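Local coordinates for F420-reducing hydrogenase, subunit beta (Methanothermobacter marburgensis, PDB 4OMF), which forms the FAD- and iron-sulfur-containing subunit of an F420-reducing hydrogenase, which catalyses reduction of coenzyme F420 with hydrogen, this subunit probably serving as the site of F420 reduction, at residues N137-L151 with L177-Q189. Numbering follows the deposited sequence.
With FAD (flavin-adenine dinucleotide), chain R; SF4 (iron/sulfur cluster), chain N.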
loop_
_atom_site.group_PDB
_atom_site.type_symbol
_atom_site.label_atom_id
_atom_site.label_comp_id
_atom_site.label_asym_id
_atom_site.label_seq_id
_atom_site.Cartn_x
_atom_site.Cartn_y
_atom_site.Cartn_z
ATOM N N ASN C 137 22.218 16.048 -11.782
ATOM C CA ASN C 137 21.175 15.768 -12.759
ATOM C C ASN C 137 19.896 16.564 -12.426
ATOM O O ASN C 137 19.722 17.009 -11.303
ATOM C CB ASN C 137 20.879 14.265 -12.834
ATOM C CG ASN C 137 20.357 13.842 -14.196
ATOM O OD1 ASN C 137 20.151 14.675 -15.072
ATOM N ND2 ASN C 137 20.160 12.535 -14.385
ATOM N N PHE C 138 19.046 16.767 -13.424
ATOM C CA PHE C 138 17.903 17.693 -13.330
ATOM C C PHE C 138 16.549 17.023 -13.551
ATOM O O PHE C 138 16.396 16.189 -14.435
ATOM C CB PHE C 138 18.045 18.836 -14.361
ATOM C CG PHE C 138 19.282 19.660 -14.190
ATOM C CD1 PHE C 138 19.313 20.709 -13.274
ATOM C CD2 PHE C 138 20.428 19.378 -14.920
ATOM C CE1 PHE C 138 20.466 21.472 -13.086
ATOM C CE2 PHE C 138 21.588 20.131 -14.732
ATOM C CZ PHE C 138 21.599 21.184 -13.814
ATOM N N PRO C 139 15.543 17.396 -12.744
ATOM C CA PRO C 139 14.193 16.982 -13.150
ATOM C C PRO C 139 13.875 17.595 -14.526
ATOM O O PRO C 139 14.447 18.620 -14.912
ATOM C CB PRO C 139 13.288 17.539 -12.048
ATOM C CG PRO C 139 14.213 17.845 -10.885
ATOM C CD PRO C 139 15.556 18.155 -11.480
ATOM N N TYR C 140 12.980 16.960 -15.264
ATOM C CA TYR C 140 12.650 17.415 -16.604
ATOM C C TYR C 140 12.111 18.858 -16.602
ATOM O O TYR C 140 12.445 19.660 -17.486
ATOM C CB TYR C 140 11.633 16.475 -17.252
ATOM C CG TYR C 140 11.366 16.780 -18.726
ATOM C CD1 TYR C 140 10.126 17.269 -19.149
ATOM C CD2 TYR C 140 12.357 16.576 -19.680
ATOM C CE1 TYR C 140 9.873 17.543 -20.498
ATOM C CE2 TYR C 140 12.123 16.848 -21.040
ATOM C CZ TYR C 140 10.880 17.339 -21.429
ATOM O OH TYR C 140 10.626 17.588 -22.752
ATOM N N THR C 141 11.317 19.209 -15.589
ATOM C CA THR C 141 10.772 20.564 -15.508
ATOM C C THR C 141 11.864 21.619 -15.341
ATOM O O THR C 141 11.712 22.740 -15.809
ATOM C CB THR C 141 9.769 20.718 -14.354
ATOM O OG1 THR C 141 10.298 20.046 -13.206
ATOM C CG2 THR C 141 8.413 20.127 -14.737
ATOM N N SER C 142 12.966 21.255 -14.684
ATOM C CA SER C 142 14.088 22.172 -14.578
ATOM C C SER C 142 14.702 22.406 -15.947
ATOM O O SER C 142 15.009 23.536 -16.291
ATOM C CB SER C 142 15.147 21.640 -13.611
ATOM O OG SER C 142 14.671 21.783 -12.284
ATOM N N LEU C 143 14.872 21.348 -16.739
ATOM C CA LEU C 143 15.348 21.568 -18.116
ATOM C C LEU C 143 14.409 22.495 -18.871
ATOM O O LEU C 143 14.855 23.396 -19.584
ATOM C CB LEU C 143 15.505 20.259 -18.875
ATOM C CG LEU C 143 16.633 19.330 -18.450
ATOM C CD1 LEU C 143 16.749 18.190 -19.483
ATOM C CD2 LEU C 143 17.936 20.105 -18.338
ATOM N N GLN C 144 13.104 22.304 -18.692
ATOM C CA GLN C 144 12.143 23.187 -19.338
ATOM C C GLN C 144 12.298 24.637 -18.894
ATOM O O GLN C 144 12.177 25.548 -19.713
ATOM C CB GLN C 144 10.709 22.705 -19.073
ATOM C CG GLN C 144 10.315 21.518 -19.923
ATOM C CD GLN C 144 8.971 20.968 -19.532
ATOM O OE1 GLN C 144 8.673 20.848 -18.344
ATOM N NE2 GLN C 144 8.135 20.641 -20.528
ATOM N N THR C 145 12.549 24.860 -17.604
ATOM C CA THR C 145 12.801 26.225 -17.130
ATOM C C THR C 145 14.013 26.831 -17.845
ATOM O O THR C 145 13.949 27.964 -18.313
ATOM C CB THR C 145 13.049 26.291 -15.609
ATOM O OG1 THR C 145 11.871 25.858 -14.914
ATOM C CG2 THR C 145 13.356 27.745 -15.183
ATOM N N PHE C 146 15.095 26.063 -17.954
ATOM C CA PHE C 146 16.281 26.557 -18.648
ATOM C C PHE C 146 15.944 26.904 -20.091
ATOM O O PHE C 146 16.258 27.994 -20.562
ATOM C CB PHE C 146 17.421 25.527 -18.633
ATOM C CG PHE C 146 17.810 25.051 -17.252
ATOM C CD1 PHE C 146 18.490 23.860 -17.090
ATOM C CD2 PHE C 146 17.511 25.799 -16.128
ATOM C CE1 PHE C 146 18.850 23.411 -15.824
ATOM C CE2 PHE C 146 17.859 25.348 -14.869
ATOM C CZ PHE C 146 18.530 24.160 -14.718
ATOM N N ILE C 147 15.288 25.967 -20.779
ATOM C CA ILE C 147 15.172 26.001 -22.246
ATOM C C ILE C 147 13.940 26.766 -22.743
ATOM O O ILE C 147 14.046 27.593 -23.643
ATOM C CB ILE C 147 15.154 24.553 -22.801
ATOM C CG1 ILE C 147 16.542 23.925 -22.633
ATOM C CG2 ILE C 147 14.679 24.515 -24.259
ATOM C CD1 ILE C 147 16.567 22.409 -22.723
ATOM N N CYS C 148 12.785 26.501 -22.135
ATOM C CA CYS C 148 11.536 27.118 -22.570
ATOM C C CYS C 148 11.296 28.495 -21.968
ATOM O O CYS C 148 10.653 29.337 -22.593
ATOM C CB CYS C 148 10.347 26.211 -22.248
ATOM S SG CYS C 148 10.462 24.554 -22.932
ATOM N N GLU C 149 11.788 28.716 -20.753
ATOM C CA GLU C 149 11.495 29.961 -20.046
ATOM C C GLU C 149 12.695 30.907 -20.126
ATOM O O GLU C 149 12.579 31.983 -20.700
ATOM C CB GLU C 149 11.116 29.687 -18.587
ATOM C CG GLU C 149 9.995 28.661 -18.439
ATOM C CD GLU C 149 8.640 29.162 -18.927
ATOM O OE1 GLU C 149 7.846 28.329 -19.397
ATOM O OE2 GLU C 149 8.352 30.373 -18.818
ATOM N N LYS C 150 13.841 30.514 -19.569
ATOM C CA LYS C 150 14.987 31.424 -19.571
ATOM C C LYS C 150 15.512 31.723 -20.982
ATOM O O LYS C 150 15.774 32.882 -21.328
ATOM C CB LYS C 150 16.119 30.863 -18.711
ATOM C CG LYS C 150 15.779 30.812 -17.222
ATOM C CD LYS C 150 16.863 30.127 -16.431
ATOM C CE LYS C 150 16.792 30.480 -14.952
ATOM N NZ LYS C 150 17.339 31.851 -14.660
ATOM N N LEU C 151 15.682 30.691 -21.800
ATOM C CA LEU C 151 16.303 30.891 -23.113
ATOM C C LEU C 151 15.273 31.174 -24.217
ATOM O O LEU C 151 15.635 31.518 -25.340
ATOM C CB LEU C 151 17.158 29.678 -23.489
ATOM C CG LEU C 151 18.383 29.483 -22.584
ATOM C CD1 LEU C 151 19.175 28.240 -22.949
ATOM C CD2 LEU C 151 19.276 30.735 -22.642
ATOM N N LEU C 177 22.736 28.964 -27.647
ATOM C CA LEU C 177 22.234 29.752 -26.519
ATOM C C LEU C 177 22.839 29.242 -25.222
ATOM O O LEU C 177 22.999 28.031 -25.044
ATOM C CB LEU C 177 20.702 29.668 -26.436
ATOM C CG LEU C 177 19.956 30.009 -27.722
ATOM C CD1 LEU C 177 18.495 29.614 -27.614
ATOM C CD2 LEU C 177 20.081 31.495 -27.978
ATOM N N THR C 178 23.164 30.140 -24.301
ATOM C CA THR C 178 23.780 29.680 -23.054
ATOM C C THR C 178 23.228 30.371 -21.813
ATOM O O THR C 178 22.653 31.467 -21.882
ATOM C CB THR C 178 25.320 29.884 -23.064
ATOM O OG1 THR C 178 25.613 31.285 -23.106
ATOM C CG2 THR C 178 25.965 29.212 -24.274
ATOM N N LEU C 179 23.432 29.703 -20.685
ATOM C CA LEU C 179 23.159 30.215 -19.351
ATOM C C LEU C 179 24.414 29.983 -18.514
ATOM O O LEU C 179 25.088 28.969 -18.696
ATOM C CB LEU C 179 21.976 29.485 -18.693
ATOM C CG LEU C 179 20.564 29.667 -19.214
ATOM C CD1 LEU C 179 19.625 28.699 -18.492
ATOM C CD2 LEU C 179 20.092 31.108 -19.035
ATOM N N PRO C 180 24.722 30.900 -17.584
ATOM C CA PRO C 180 25.792 30.575 -16.626
ATOM C C PRO C 180 25.409 29.342 -15.824
ATOM O O PRO C 180 24.251 29.208 -15.412
ATOM C CB PRO C 180 25.869 31.821 -15.726
ATOM C CG PRO C 180 25.159 32.919 -16.508
ATOM C CD PRO C 180 24.133 32.233 -17.359
ATOM N N LEU C 181 26.346 28.434 -15.613
ATOM C CA LEU C 181 25.988 27.187 -14.952
ATOM C C LEU C 181 25.526 27.449 -13.515
ATOM O O LEU C 181 24.660 26.746 -12.993
ATOM C CB LEU C 181 27.173 26.227 -14.976
ATOM C CG LEU C 181 26.897 24.756 -14.711
ATOM C CD1 LEU C 181 25.864 24.218 -15.676
ATOM C CD2 LEU C 181 28.212 24.000 -14.843
ATOM N N LYS C 182 26.085 28.471 -12.869
ATOM C CA LYS C 182 25.660 28.763 -11.505
ATOM C C LYS C 182 24.175 29.131 -11.468
ATOM O O LYS C 182 23.532 29.038 -10.425
ATOM C CB LYS C 182 26.499 29.882 -10.881
ATOM C CG LYS C 182 26.052 31.294 -11.201
ATOM C CD LYS C 182 26.956 32.307 -10.485
ATOM C CE LYS C 182 26.469 33.743 -10.675
ATOM N NZ LYS C 182 27.339 34.737 -9.972
ATOM N N GLU C 183 23.630 29.542 -12.608
ATOM C CA GLU C 183 22.215 29.871 -12.680
ATOM C C GLU C 183 21.342 28.607 -12.566
ATOM O O GLU C 183 20.136 28.705 -12.330
ATOM C CB GLU C 183 21.929 30.626 -13.981
ATOM C CG GLU C 183 20.612 31.363 -14.031
ATOM C CD GLU C 183 20.566 32.373 -15.165
ATOM O OE1 GLU C 183 21.594 33.033 -15.413
ATOM O OE2 GLU C 183 19.507 32.494 -15.810
ATOM N N THR C 184 21.937 27.426 -12.722
ATOM C CA THR C 184 21.159 26.193 -12.632
ATOM C C THR C 184 21.157 25.650 -11.205
ATOM O O THR C 184 20.460 24.694 -10.915
ATOM C CB THR C 184 21.710 25.092 -13.577
ATOM O OG1 THR C 184 22.995 24.655 -13.106
ATOM C CG2 THR C 184 21.850 25.635 -14.996
ATOM N N HIS C 185 21.980 26.231 -10.329
ATOM C CA HIS C 185 22.005 25.844 -8.914
ATOM C C HIS C 185 20.655 25.950 -8.227
ATOM O O HIS C 185 20.001 26.996 -8.267
ATOM C CB HIS C 185 23.014 26.709 -8.139
ATOM C CG HIS C 185 24.437 26.462 -8.528
ATOM N ND1 HIS C 185 24.809 25.444 -9.377
ATOM C CD2 HIS C 185 25.578 27.107 -8.190
ATOM C CE1 HIS C 185 26.120 25.468 -9.544
ATOM N NE2 HIS C 185 26.609 26.469 -8.835
ATOM N N GLY C 186 20.242 24.878 -7.568
ATOM C CA GLY C 186 18.953 24.887 -6.912
ATOM C C GLY C 186 17.889 24.252 -7.780
ATOM O O GLY C 186 16.799 23.977 -7.301
ATOM N N TYR C 187 18.196 24.020 -9.055
ATOM C CA TYR C 187 17.244 23.347 -9.938
ATOM C C TYR C 187 17.530 21.847 -10.088
ATOM O O TYR C 187 16.693 21.112 -10.618
ATOM C CB TYR C 187 17.238 23.989 -11.326
ATOM C CG TYR C 187 16.654 25.376 -11.386
ATOM C CD1 TYR C 187 15.291 25.578 -11.653
ATOM C CD2 TYR C 187 17.466 26.502 -11.207
ATOM C CE1 TYR C 187 14.757 26.859 -11.740
ATOM C CE2 TYR C 187 16.926 27.792 -11.282
ATOM C CZ TYR C 187 15.572 27.953 -11.553
ATOM O OH TYR C 187 15.053 29.230 -11.618
ATOM N N GLU C 188 18.717 21.414 -9.661
ATOM C CA GLU C 188 19.088 19.988 -9.714
ATOM C C GLU C 188 18.403 19.190 -8.579
ATOM O O GLU C 188 17.950 19.788 -7.592
ATOM C CB GLU C 188 20.611 19.829 -9.646
ATOM C CG GLU C 188 21.242 19.922 -8.255
ATOM C CD GLU C 188 21.260 21.316 -7.643
ATOM O OE1 GLU C 188 21.479 21.409 -6.405
ATOM O OE2 GLU C 188 21.075 22.320 -8.377
ATOM N N GLN C 189 18.292 17.863 -8.713
ATOM C CA GLN C 189 17.646 17.079 -7.646
ATOM C C GLN C 189 18.493 17.175 -6.360
ATOM O O GLN C 189 19.719 17.221 -6.424
ATOM C CB GLN C 189 17.432 15.623 -8.064
ATOM C CG GLN C 189 18.727 14.863 -8.393
ATOM C CD GLN C 189 18.510 13.386 -8.675
ATOM O OE1 GLN C 189 17.397 12.867 -8.556
ATOM N NE2 GLN C 189 19.581 12.699 -9.072
HETATM P PA FAD R . 27.863 8.904 -26.806
HETATM O O1A FAD R . 27.277 10.261 -27.099
HETATM O O2A FAD R . 28.424 8.003 -27.866
HETATM O O5B FAD R . 26.751 8.070 -26.029
HETATM C C5B FAD R . 26.220 8.693 -24.851
HETATM C C4B FAD R . 25.658 7.583 -23.961
HETATM O O4B FAD R . 25.172 8.158 -22.747
HETATM C C3B FAD R . 24.487 6.895 -24.652
HETATM O O3B FAD R . 24.616 5.465 -24.614
HETATM C C2B FAD R . 23.290 7.326 -23.815
HETATM O O2B FAD R . 22.314 6.275 -23.744
HETATM C C1B FAD R . 23.892 7.623 -22.454
HETATM N N9A FAD R . 23.073 8.623 -21.746
HETATM C C8A FAD R . 22.704 9.822 -22.230
HETATM N N7A FAD R . 21.969 10.500 -21.317
HETATM C C5A FAD R . 21.876 9.697 -20.220
HETATM C C6A FAD R . 21.218 9.791 -18.897
HETATM N N6A FAD R . 20.489 10.882 -18.544
HETATM N N1A FAD R . 21.378 8.752 -18.061
HETATM C C2A FAD R . 22.065 7.640 -18.399
HETATM N N3A FAD R . 22.683 7.474 -19.593
HETATM C C4A FAD R . 22.611 8.467 -20.514
HETATM N N1 FAD R . 30.569 14.714 -18.575
HETATM C C2 FAD R . 31.592 15.350 -17.876
HETATM O O2 FAD R . 32.718 15.437 -18.407
HETATM N N3 FAD R . 31.318 15.907 -16.635
HETATM C C4 FAD R . 30.066 15.794 -16.066
HETATM O O4 FAD R . 29.873 16.277 -14.928
HETATM C C4X FAD R . 28.951 15.773 -16.985
HETATM N N5 FAD R . 27.608 15.770 -16.349
HETATM C C5X FAD R . 26.769 14.659 -16.816
HETATM C C6 FAD R . 25.509 14.578 -16.200
HETATM C C7 FAD R . 24.540 13.703 -16.706
HETATM C C7M FAD R . 23.176 13.599 -16.037
HETATM C C8 FAD R . 24.852 12.945 -17.832
HETATM C C8M FAD R . 23.889 11.967 -18.479
HETATM C C9 FAD R . 26.111 13.033 -18.466
HETATM C C9A FAD R . 27.051 13.965 -18.014
HETATM N N10 FAD R . 28.352 13.990 -18.579
HETATM C C10 FAD R . 29.268 14.952 -18.194
HETATM C "C1'" FAD R . 28.840 12.986 -19.545
HETATM C "C2'" FAD R . 28.702 13.391 -20.989
HETATM O "O2'" FAD R . 27.827 14.398 -21.218
HETATM C "C3'" FAD R . 28.672 12.337 -21.830
HETATM O "O3'" FAD R . 27.516 11.632 -21.781
HETATM C "C4'" FAD R . 29.926 11.481 -21.902
HETATM O "O4'" FAD R . 31.106 12.272 -22.158
HETATM C "C5'" FAD R . 29.779 10.382 -22.960
HETATM O "O5'" FAD R . 29.926 10.942 -24.256
HETATM P P FAD R . 30.257 10.021 -25.523
HETATM O O1P FAD R . 31.430 9.151 -25.132
HETATM O O2P FAD R . 30.386 10.879 -26.747
HETATM O O3P FAD R . 28.946 9.060 -25.606
HETATM FE FE1 SF4 N . 23.866 10.627 -9.514
HETATM FE FE2 SF4 N . 25.841 11.835 -8.228
HETATM FE FE3 SF4 N . 23.609 13.204 -8.752
HETATM FE FE4 SF4 N . 25.226 12.561 -10.806
HETATM S S1 SF4 N . 25.759 13.980 -9.046
HETATM S S2 SF4 N . 22.921 12.281 -10.743
HETATM S S3 SF4 N . 26.097 10.589 -10.117
HETATM S S4 SF4 N . 23.774 11.401 -7.342
HETATM O O HOH W 1 16.580 31.364 -11.911
#
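Phe-146 reaches from helix 140-150 into the hollow between Thr-184 and Tyr-187, which the type II turn 184-187 brings together. Its edge meets the face of the Tyr-187 ring in a T-shaped stack, planes at 75°, while Thr-184 CG2 makes a CH-pi contact 3.9 Å from the Phe-146 ring centroid. Beside it, Phe-138 lays CD1 against Glu-188 CA, with the carbonyl oxygen of Tyr-187 at its ring edge. That oxygen takes the Ser-142 hydroxyl at 2.7 Å (OG to O).

Towards strand 176-180, an outer strand of the three-stranded antiparallel sheet, Leu-179 pushes CD1 between Phe-146 CB and Lys-150 CD; Leu-151 closes this end against Leu-177 and Leu-179. At the rim, Lys-150, bent at its last torsion (chi4 -77°), brings NZ 2.5 Å from Glu-183 OE2, on the anti side of the carboxylate; a water links NZ to Tyr-187 OH, which also bonds an acidic side chain on the chain of another protein. Cutting Lys-150 back to an alanine is likely to leave Glu-183 without this cationic mate and open a gap beside Leu-179.

At the cluster end, a single backbone hydrogen bond, Gln-189 N to Asn-137 O (3.1 Å), and the Ser-142 hydroxyl tie down backbone 187-189, consistent with holding Asn-137 and Gln-189 in the iron-sulfur pocket.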